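Local coordinates for protein glycosaminoglycan xylosylkinase (Hydra vulgaris, PDB 5XOM) that probably phosphorylates xylose in the glycosaminoglycan linkage region of proteoglycans, as a member of the Fam20 family of secretory-pathway kinases, at residues H54-V59 against V68-V73; A80-A85 against V154-N159; A138-R143 against L347-I352. All blocks are in the same frame, centred on the assembly; numbering follows the deposited sequence.

Contact 1: H54-V59 against V68-V73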
loop_
_atom_site.group_PDB
_atom_site.type_symbol
_atom_site.label_atom_id
_atom_site.label_comp_id
_atom_site.label_asym_id
_atom_site.label_seq_id
_atom_site.Cartn_x
_atom_site.Cartn_y
_atom_site.Cartn_z
ATOM N N HIS A 54 0.181 -4.423 -13.103
ATOM C CA HIS A 54 1.145 -3.819 -14.019
ATOM C C HIS A 54 1.890 -2.658 -13.373
ATOM O O HIS A 54 3.072 -2.449 -13.662
ATOM C CB HIS A 54 0.443 -3.354 -15.295
ATOM C CG HIS A 54 -0.036 -4.473 -16.168
ATOM N ND1 HIS A 54 -0.256 -4.319 -17.520
ATOM C CD2 HIS A 54 -0.342 -5.761 -15.883
ATOM C CE1 HIS A 54 -0.674 -5.464 -18.030
ATOM N NE2 HIS A 54 -0.737 -6.355 -17.057
ATOM N N ASP A 55 1.228 -1.901 -12.499
ATOM C CA ASP A 55 1.823 -0.706 -11.912
ATOM C C ASP A 55 2.656 -0.968 -10.663
ATOM O O ASP A 55 3.408 -0.075 -10.253
ATOM C CB ASP A 55 0.739 0.315 -11.553
ATOM C CG ASP A 55 0.028 0.867 -12.769
ATOM O OD1 ASP A 55 0.614 0.842 -13.874
ATOM O OD2 ASP A 55 -1.118 1.334 -12.609
ATOM N N MET A 56 2.544 -2.137 -10.033
ATOM C CA MET A 56 3.282 -2.346 -8.795
ATOM C C MET A 56 4.710 -2.826 -9.027
ATOM O O MET A 56 5.527 -2.748 -8.104
ATOM C CB MET A 56 2.542 -3.335 -7.870
ATOM C CG MET A 56 2.697 -4.814 -8.209
ATOM S SD MET A 56 2.064 -5.923 -6.910
ATOM C CE MET A 56 0.355 -5.400 -6.770
ATOM N N ILE A 57 5.046 -3.267 -10.235
ATOM C CA ILE A 57 6.367 -3.829 -10.502
ATOM C C ILE A 57 7.387 -2.709 -10.676
ATOM O O ILE A 57 7.149 -1.739 -11.407
ATOM C CB ILE A 57 6.333 -4.733 -11.743
ATOM C CG1 ILE A 57 5.367 -5.894 -11.523
ATOM C CG2 ILE A 57 7.734 -5.260 -12.066
ATOM C CD1 ILE A 57 5.053 -6.641 -12.784
ATOM N N SER A 58 8.525 -2.847 -9.999
ATOM C CA SER A 58 9.730 -2.076 -10.267
ATOM C C SER A 58 10.897 -3.049 -10.365
ATOM O O SER A 58 10.750 -4.247 -10.111
ATOM C CB SER A 58 9.980 -1.015 -9.185
ATOM O OG SER A 58 10.022 -1.601 -7.901
ATOM N N VAL A 59 12.073 -2.536 -10.733
ATOM C CA VAL A 59 13.175 -3.436 -11.052
ATOM C C VAL A 59 13.699 -4.160 -9.815
ATOM O O VAL A 59 14.351 -5.204 -9.948
ATOM C CB VAL A 59 14.313 -2.675 -11.761
ATOM C CG1 VAL A 59 15.209 -1.956 -10.760
ATOM C CG2 VAL A 59 15.127 -3.632 -12.626
ATOM N N VAL A 68 -3.712 -4.837 0.752
ATOM C CA VAL A 68 -4.874 -4.391 -0.012
ATOM C C VAL A 68 -4.615 -4.544 -1.504
ATOM O O VAL A 68 -5.453 -5.068 -2.249
ATOM C CB VAL A 68 -5.240 -2.942 0.355
ATOM C CG1 VAL A 68 -6.369 -2.451 -0.525
ATOM C CG2 VAL A 68 -5.642 -2.866 1.818
ATOM N N GLU A 69 -3.444 -4.102 -1.958
ATOM C CA GLU A 69 -3.121 -4.192 -3.379
ATOM C C GLU A 69 -2.960 -5.644 -3.822
ATOM O O GLU A 69 -3.444 -6.027 -4.894
ATOM C CB GLU A 69 -1.859 -3.385 -3.681
ATOM C CG GLU A 69 -2.011 -1.889 -3.416
ATOM C CD GLU A 69 -0.881 -1.058 -4.011
ATOM O OE1 GLU A 69 -0.147 -1.579 -4.874
ATOM O OE2 GLU A 69 -0.735 0.121 -3.626
ATOM N N ILE A 70 -2.298 -6.468 -3.006
ATOM C CA ILE A 70 -2.043 -7.857 -3.390
ATOM C C ILE A 70 -3.326 -8.680 -3.343
ATOM O O ILE A 70 -3.621 -9.439 -4.278
ATOM C CB ILE A 70 -0.933 -8.462 -2.510
ATOM C CG1 ILE A 70 0.412 -7.863 -2.913
ATOM C CG2 ILE A 70 -0.871 -9.966 -2.674
ATOM C CD1 ILE A 70 0.861 -8.307 -4.304
ATOM N N TYR A 71 -4.121 -8.540 -2.272
ATOM C CA TYR A 71 -5.386 -9.279 -2.210
ATOM C C TYR A 71 -6.318 -8.889 -3.345
ATOM O O TYR A 71 -7.089 -9.725 -3.830
ATOM C CB TYR A 71 -6.108 -9.064 -0.876
ATOM C CG TYR A 71 -5.486 -9.763 0.311
ATOM C CD1 TYR A 71 -4.138 -10.102 0.317
ATOM C CD2 TYR A 71 -6.257 -10.118 1.415
ATOM C CE1 TYR A 71 -3.564 -10.735 1.398
ATOM C CE2 TYR A 71 -5.689 -10.761 2.507
ATOM C CZ TYR A 71 -4.342 -11.062 2.489
ATOM O OH TYR A 71 -3.750 -11.701 3.552
ATOM N N LYS A 72 -6.274 -7.629 -3.775
ATOM C CA LYS A 72 -7.082 -7.213 -4.915
ATOM C C LYS A 72 -6.714 -8.010 -6.159
ATOM O O LYS A 72 -7.592 -8.422 -6.929
ATOM C CB LYS A 72 -6.896 -5.714 -5.150
ATOM C CG LYS A 72 -7.760 -5.110 -6.243
ATOM C CD LYS A 72 -7.594 -3.598 -6.230
ATOM C CE LYS A 72 -8.392 -2.944 -7.323
ATOM N NZ LYS A 72 -9.825 -2.850 -6.939
ATOM N N VAL A 73 -5.415 -8.229 -6.377
ATOM C CA VAL A 73 -4.968 -9.000 -7.532
ATOM C C VAL A 73 -5.303 -10.479 -7.351
ATOM O O VAL A 73 -5.819 -11.126 -8.269
ATOM C CB VAL A 73 -3.464 -8.768 -7.767
ATOM C CG1 VAL A 73 -2.940 -9.687 -8.867
ATOM C CG2 VAL A 73 -3.208 -7.306 -8.125
#

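Contact 2: A80-A85 against V154-N159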
loop_
_atom_site.group_PDB
_atom_site.type_symbol
_atom_site.label_atom_id
_atom_site.label_comp_id
_atom_site.label_asym_id
_atom_site.label_seq_id
_atom_site.Cartn_x
_atom_site.Cartn_y
_atom_site.Cartn_z
ATOM N N ALA A 80 -11.700 -14.591 -11.956
ATOM C CA ALA A 80 -11.805 -14.154 -13.344
ATOM C C ALA A 80 -12.203 -15.298 -14.272
ATOM O O ALA A 80 -11.753 -16.437 -14.119
ATOM C CB ALA A 80 -10.482 -13.549 -13.816
ATOM N N LYS A 81 -13.061 -14.977 -15.238
ATOM C CA LYS A 81 -13.463 -15.936 -16.259
ATOM C C LYS A 81 -12.294 -16.282 -17.174
ATOM O O LYS A 81 -11.523 -15.410 -17.585
ATOM C CB LYS A 81 -14.622 -15.364 -17.082
ATOM C CG LYS A 81 -15.075 -16.240 -18.243
ATOM C CD LYS A 81 -16.252 -15.616 -18.987
ATOM C CE LYS A 81 -16.731 -16.515 -20.120
ATOM N NZ LYS A 81 -15.712 -16.653 -21.200
ATOM N N ILE A 82 -12.171 -17.564 -17.502
ATOM C CA ILE A 82 -11.152 -18.040 -18.430
ATOM C C ILE A 82 -11.689 -17.908 -19.851
ATOM O O ILE A 82 -12.712 -18.510 -20.196
ATOM C CB ILE A 82 -10.762 -19.492 -18.119
ATOM C CG1 ILE A 82 -10.139 -19.584 -16.723
ATOM C CG2 ILE A 82 -9.815 -20.041 -19.188
ATOM C CD1 ILE A 82 -9.957 -21.011 -16.234
ATOM N N THR A 83 -10.989 -17.143 -20.688
ATOM C CA THR A 83 -11.443 -16.931 -22.055
ATOM C C THR A 83 -10.683 -17.754 -23.081
ATOM O O THR A 83 -11.205 -17.971 -24.177
ATOM C CB THR A 83 -11.350 -15.444 -22.432
ATOM O OG1 THR A 83 -9.980 -15.031 -22.434
ATOM C CG2 THR A 83 -12.131 -14.590 -21.449
ATOM N N GLN A 84 -9.482 -18.230 -22.753
ATOM C CA GLN A 84 -8.711 -19.096 -23.637
ATOM C C GLN A 84 -7.889 -20.046 -22.781
ATOM O O GLN A 84 -7.554 -19.732 -21.638
ATOM C CB GLN A 84 -7.759 -18.315 -24.560
ATOM C CG GLN A 84 -8.356 -17.117 -25.279
ATOM C CD GLN A 84 -9.326 -17.517 -26.371
ATOM O OE1 GLN A 84 -9.374 -18.678 -26.784
ATOM N NE2 GLN A 84 -10.119 -16.557 -26.835
ATOM N N ALA A 85 -7.555 -21.205 -23.350
ATOM C CA ALA A 85 -6.701 -22.170 -22.672
ATOM C C ALA A 85 -5.874 -22.924 -23.703
ATOM O O ALA A 85 -6.397 -23.337 -24.740
ATOM C CB ALA A 85 -7.523 -23.159 -21.832
ATOM N N VAL A 154 -2.285 -18.001 -6.900
ATOM C CA VAL A 154 -3.516 -18.338 -6.192
ATOM C C VAL A 154 -3.906 -19.782 -6.487
ATOM O O VAL A 154 -3.695 -20.288 -7.598
ATOM C CB VAL A 154 -4.669 -17.377 -6.564
ATOM C CG1 VAL A 154 -5.371 -17.816 -7.848
ATOM C CG2 VAL A 154 -5.651 -17.306 -5.449
ATOM N N GLY A 155 -4.452 -20.451 -5.469
ATOM C CA GLY A 155 -5.069 -21.739 -5.677
ATOM C C GLY A 155 -6.472 -21.589 -6.232
ATOM O O GLY A 155 -7.156 -20.591 -6.006
ATOM N N ARG A 156 -6.896 -22.586 -7.005
ATOM C CA ARG A 156 -8.232 -22.502 -7.568
ATOM C C ARG A 156 -8.728 -23.875 -7.987
ATOM O O ARG A 156 -7.950 -24.694 -8.480
ATOM C CB ARG A 156 -8.233 -21.568 -8.771
ATOM C CG ARG A 156 -9.578 -21.413 -9.411
ATOM C CD ARG A 156 -9.558 -20.198 -10.323
ATOM N NE ARG A 156 -10.649 -20.209 -11.283
ATOM C CZ ARG A 156 -10.888 -19.224 -12.138
ATOM N NH1 ARG A 156 -10.129 -18.122 -12.174
ATOM N NH2 ARG A 156 -11.915 -19.310 -12.980
ATOM N N TYR A 157 -10.029 -24.108 -7.805
ATOM C CA TYR A 157 -10.695 -25.309 -8.296
ATOM C C TYR A 157 -11.309 -25.006 -9.657
ATOM O O TYR A 157 -12.207 -24.166 -9.761
ATOM C CB TYR A 157 -11.772 -25.782 -7.322
ATOM C CG TYR A 157 -11.250 -26.171 -5.953
ATOM C CD1 TYR A 157 -10.621 -27.394 -5.750
ATOM C CD2 TYR A 157 -11.414 -25.327 -4.859
ATOM C CE1 TYR A 157 -10.150 -27.762 -4.500
ATOM C CE2 TYR A 157 -10.951 -25.689 -3.600
ATOM C CZ TYR A 157 -10.320 -26.906 -3.430
ATOM O OH TYR A 157 -9.861 -27.268 -2.185
ATOM N N ILE A 158 -10.810 -25.672 -10.694
ATOM C CA ILE A 158 -11.205 -25.421 -12.077
ATOM C C ILE A 158 -12.186 -26.496 -12.516
ATOM O O ILE A 158 -11.873 -27.690 -12.447
ATOM C CB ILE A 158 -9.987 -25.411 -13.015
ATOM C CG1 ILE A 158 -8.949 -24.372 -12.569
ATOM C CG2 ILE A 158 -10.441 -25.152 -14.438
ATOM C CD1 ILE A 158 -9.368 -22.937 -12.805
ATOM N N ASN A 159 -13.364 -26.086 -12.984
ATOM C CA ASN A 159 -14.275 -27.020 -13.646
ATOM C C ASN A 159 -13.800 -27.188 -15.085
ATOM O O ASN A 159 -14.048 -26.330 -15.934
ATOM C CB ASN A 159 -15.710 -26.510 -13.603
ATOM C CG ASN A 159 -16.691 -27.474 -14.261
ATOM O OD1 ASN A 159 -16.409 -28.069 -15.301
ATOM N ND2 ASN A 159 -17.855 -27.620 -13.656
#

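Contact 3: A138-R143 against L347-I352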
loop_
_atom_site.group_PDB
_atom_site.type_symbol
_atom_site.label_atom_id
_atom_site.label_comp_id
_atom_site.label_asym_id
_atom_site.label_seq_id
_atom_site.Cartn_x
_atom_site.Cartn_y
_atom_site.Cartn_z
ATOM N N ALA A 138 5.449 -20.873 -1.720
ATOM C CA ALA A 138 6.661 -20.116 -2.022
ATOM C C ALA A 138 6.350 -18.641 -2.264
ATOM O O ALA A 138 7.126 -17.764 -1.874
ATOM C CB ALA A 138 7.366 -20.721 -3.236
ATOM N N PHE A 139 5.216 -18.346 -2.900
ATOM C CA PHE A 139 4.876 -16.950 -3.140
ATOM C C PHE A 139 4.617 -16.208 -1.831
ATOM O O PHE A 139 5.144 -15.111 -1.621
ATOM C CB PHE A 139 3.671 -16.854 -4.076
ATOM C CG PHE A 139 2.906 -15.577 -3.941
ATOM C CD1 PHE A 139 3.462 -14.367 -4.330
ATOM C CD2 PHE A 139 1.618 -15.586 -3.431
ATOM C CE1 PHE A 139 2.751 -13.188 -4.198
ATOM C CE2 PHE A 139 0.900 -14.415 -3.298
ATOM C CZ PHE A 139 1.465 -13.214 -3.680
ATOM N N HIS A 140 3.853 -16.804 -0.915
ATOM C CA HIS A 140 3.599 -16.109 0.344
ATOM C C HIS A 140 4.845 -16.037 1.211
ATOM O O HIS A 140 5.028 -15.060 1.946
ATOM C CB HIS A 140 2.453 -16.770 1.099
ATOM C CG HIS A 140 1.129 -16.534 0.459
ATOM N ND1 HIS A 140 0.491 -15.314 0.513
ATOM C CD2 HIS A 140 0.334 -17.345 -0.276
ATOM C CE1 HIS A 140 -0.646 -15.386 -0.156
ATOM N NE2 HIS A 140 -0.765 -16.608 -0.644
ATOM N N LEU A 141 5.716 -17.042 1.146
ATOM C CA LEU A 141 6.939 -16.945 1.923
ATOM C C LEU A 141 7.857 -15.872 1.353
ATOM O O LEU A 141 8.594 -15.222 2.100
ATOM C CB LEU A 141 7.653 -18.296 1.979
ATOM C CG LEU A 141 9.036 -18.229 2.609
ATOM C CD1 LEU A 141 8.863 -18.176 4.120
ATOM C CD2 LEU A 141 9.914 -19.412 2.216
ATOM N N ASP A 142 7.793 -15.654 0.040
ATOM C CA ASP A 142 8.596 -14.608 -0.591
ATOM C C ASP A 142 8.197 -13.227 -0.080
ATOM O O ASP A 142 9.061 -12.380 0.171
ATOM C CB ASP A 142 8.426 -14.696 -2.108
ATOM C CG ASP A 142 8.931 -13.464 -2.836
ATOM O OD1 ASP A 142 8.147 -12.508 -3.015
ATOM O OD2 ASP A 142 10.105 -13.454 -3.252
ATOM N N ARG A 143 6.896 -13.004 0.139
ATOM C CA ARG A 143 6.446 -11.751 0.744
ATOM C C ARG A 143 6.772 -11.709 2.233
ATOM O O ARG A 143 7.220 -10.676 2.746
ATOM C CB ARG A 143 4.949 -11.571 0.513
ATOM C CG ARG A 143 4.565 -11.650 -0.946
ATOM C CD ARG A 143 3.122 -11.265 -1.169
ATOM N NE ARG A 143 2.911 -9.843 -0.909
ATOM C CZ ARG A 143 2.123 -9.374 0.051
ATOM N NH1 ARG A 143 1.458 -10.213 0.837
ATOM N NH2 ARG A 143 1.987 -8.067 0.222
ATOM N N LEU A 347 -1.301 -18.336 4.392
ATOM C CA LEU A 347 -1.786 -19.384 3.504
ATOM C C LEU A 347 -3.252 -19.694 3.762
ATOM O O LEU A 347 -3.939 -20.164 2.853
ATOM C CB LEU A 347 -0.943 -20.663 3.657
ATOM C CG LEU A 347 0.564 -20.577 3.379
ATOM C CD1 LEU A 347 1.263 -21.895 3.741
ATOM C CD2 LEU A 347 0.863 -20.163 1.929
ATOM N N SER A 348 -3.750 -19.415 4.970
ATOM C CA SER A 348 -5.127 -19.729 5.329
ATOM C C SER A 348 -6.150 -18.910 4.557
ATOM O O SER A 348 -7.341 -19.228 4.619
ATOM C CB SER A 348 -5.344 -19.509 6.826
ATOM O OG SER A 348 -5.340 -18.127 7.131
ATOM N N ILE A 349 -5.730 -17.865 3.838
ATOM C CA ILE A 349 -6.666 -17.117 3.001
ATOM C C ILE A 349 -6.846 -17.744 1.626
ATOM O O ILE A 349 -7.792 -17.379 0.909
ATOM C CB ILE A 349 -6.210 -15.653 2.819
ATOM C CG1 ILE A 349 -5.074 -15.588 1.799
ATOM C CG2 ILE A 349 -5.747 -15.047 4.155
ATOM C CD1 ILE A 349 -4.426 -14.245 1.679
ATOM N N ASP A 350 -5.975 -18.711 1.230
ATOM C CA ASP A 350 -6.050 -19.167 -0.152
ATOM C C ASP A 350 -7.182 -20.182 -0.311
ATOM O O ASP A 350 -7.471 -20.935 0.622
ATOM C CB ASP A 350 -4.706 -19.770 -0.578
ATOM C CG ASP A 350 -4.716 -20.286 -2.006
ATOM O OD1 ASP A 350 -4.165 -19.569 -2.872
ATOM O OD2 ASP A 350 -5.267 -21.376 -2.278
ATOM N N PRO A 351 -7.874 -20.182 -1.457
ATOM C CA PRO A 351 -9.063 -21.041 -1.600
ATOM C C PRO A 351 -8.807 -22.537 -1.461
ATOM O O PRO A 351 -9.744 -23.266 -1.125
ATOM C CB PRO A 351 -9.577 -20.692 -3.005
ATOM C CG PRO A 351 -9.153 -19.275 -3.211
ATOM C CD PRO A 351 -7.799 -19.169 -2.529
ATOM N N ILE A 352 -7.599 -23.039 -1.695
ATOM C CA ILE A 352 -7.408 -24.484 -1.632
ATOM C C ILE A 352 -6.664 -24.895 -0.360
ATOM O O ILE A 352 -6.188 -26.023 -0.256
ATOM C CB ILE A 352 -6.720 -25.025 -2.896
ATOM C CG1 ILE A 352 -5.248 -24.623 -2.945
ATOM C CG2 ILE A 352 -7.462 -24.539 -4.156
ATOM C CD1 ILE A 352 -4.488 -25.254 -4.103
HETATM O O HOH W 1 -2.762 -17.300 -2.520
#

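Contact 1: H54-V59 against V68-V73
Met56 lays its thioether across helix 67-79, meeting Ile70 with its sulfur and Glu69 and Val73 with its terminal methyl. The nearest approach is between Met56 SD and Ile70 CD1, at 3.7 Å. Met56 CE stands almost as close, 3.8 Å from the same Ile70 CD1, so the isoleucine methyl rests against the S-CH3 bond rather than on one atom, and the two side chains cross at about a right angle. Met56 is bent at its last torsion (chi3 58°), and this turns CE in among three residues of the helix. There CE lies 4.3 Å from Val73 CG2 and also 4.3 Å from Glu69 O, a backbone carbonyl of the same helix. The side chain of Glu69 comes in with its carboxylate: Glu69 OE1 lies 4.3 Å from Met56 CE, a van der Waals approach to a group whose OE2 is hydrogen-bonded to Ser66 of the second subunit. The contact is thus van der Waals packing, mainly apolar, with no polar bond between the segments. It joins helix 49-56 to helix 67-79, two elements separated by a short connection. Val52, one turn earlier in helix 49-56, extends the same packing onto Glu69, Lys72 and Val73, while Ile70 also leans on Phe139 and Arg143 of helix 132-144, so helix 67-79 touches both helix 49-56 and helix 132-144.

Contact 2: A80-A85 against V154-N159
Ala80 O is gripped by both terminal nitrogens of Arg156: NH1 lies 3.0 Å from Ala80 O, and NH2 lies 3.1 Å from the same Ala80 O. The grip is end-on, with the oxygen near the plane of the guanidinium at its edge. NH1 comes in the carbonyl plane on a lone pair, whereas NH2 is tilted 28° from that plane; both bonds are bent, the one from NH1 having an N-H...O angle of 149°. An extended chain, with CG opposite the backbone N (chi1 -180°), carries the charged end from strand 153-159 to the first residue beyond helix 67-79. Ile82 covers one face of the guanidinium with its CD1, 4.2 Å from Arg156 NH2, and the same methyl meets the tip of Ile158, Ile82 CD1 to Ile158 CD1 at 4.0 Å. Strands 82-86 and 153-159 are the two outermost strands of the five-stranded antiparallel sheet, in the order expected of a kinase N-lobe, and these side chains bridge them without strand pairing. Arg156 also bonds Met77 O through NH1 and forms a salt bridge to Glu163 through NH2. A leucine in its place would probably leave Ala80 O and Met77 O without these donors and Glu163 without its counter-charge. A buried positive group set among carbonyls at the C-terminal end of a helix is likely to complement the helix dipole, with Glu163 balancing the charge.

Contact 3: A138-R143 against L347-I352
A type I beta turn from Leu347 to Asp350, continued by an Asx turn, meets His140 of helix 132-144, which follows the third strand of the N-lobe sheet and precedes the fourth along the chain, and so probably corresponds to helix C of the protein kinase fold. Leu347 CD2 carries the closest approach, 3.6 Å from His140 CD2, and also lies 3.8 Å from His140 CB; the methyl reaches the imidazole obliquely, and the two side chains slide past each other in opposite directions. Ile349 CD1 lies near the ring at His140 CE1, at 4.4 Å, also obliquely. The neighbouring Phe139 puts its CD2 over the centre of one face of the imidazole. With CG set opposite the carbonyl carbon (chi1 -71°), the ring projects from the helix and offers NE2 to the turn. A water in the ring plane sits 2.8 Å from His140 NE2 and donates to Asp350 OD1 at 2.7 Å, so that histidine and carboxylate, both buried, are linked through one molecule rather than directly. Asp350 OD1 also accepts from Gly155 N of strand 153-159, so two donors hold this oxygen. The segment 347-352 leaves the end of helix 339-347, begins the loop that leads to helix 358-382, and ties this C-terminal part to helix 132-144 and the sheet. The Asx turn helps hold the carboxylate's rotation: Ile352 N donates to Asp350 OD2 on its anti side, somewhat out of the carboxylate plane, at 2.9 Å, along a nearly straight bond of 176°.

All three contacts are mainly buried, but contact 3 lies nearest the middle of the chain, its centre about 11 Å from the chain centre, against about 17 Å for contact 1 and about 20 Å for contact 2. Contact 1 packs on helix 67-79, and contact 2 begins at the residue just beyond it. Contacts 1 and 3 touch, also where Tyr71 packs on Ile349, and both reach the second subunit. Contact 3 adjoins contact 2 where Asp350 meets strand 153-159. Chemistry follows place: mainly apolar between the N-terminal helices, charged across the sheet, and mixed, apolar and water-bridged, where helix 132-144 meets a turn from the C-terminal part.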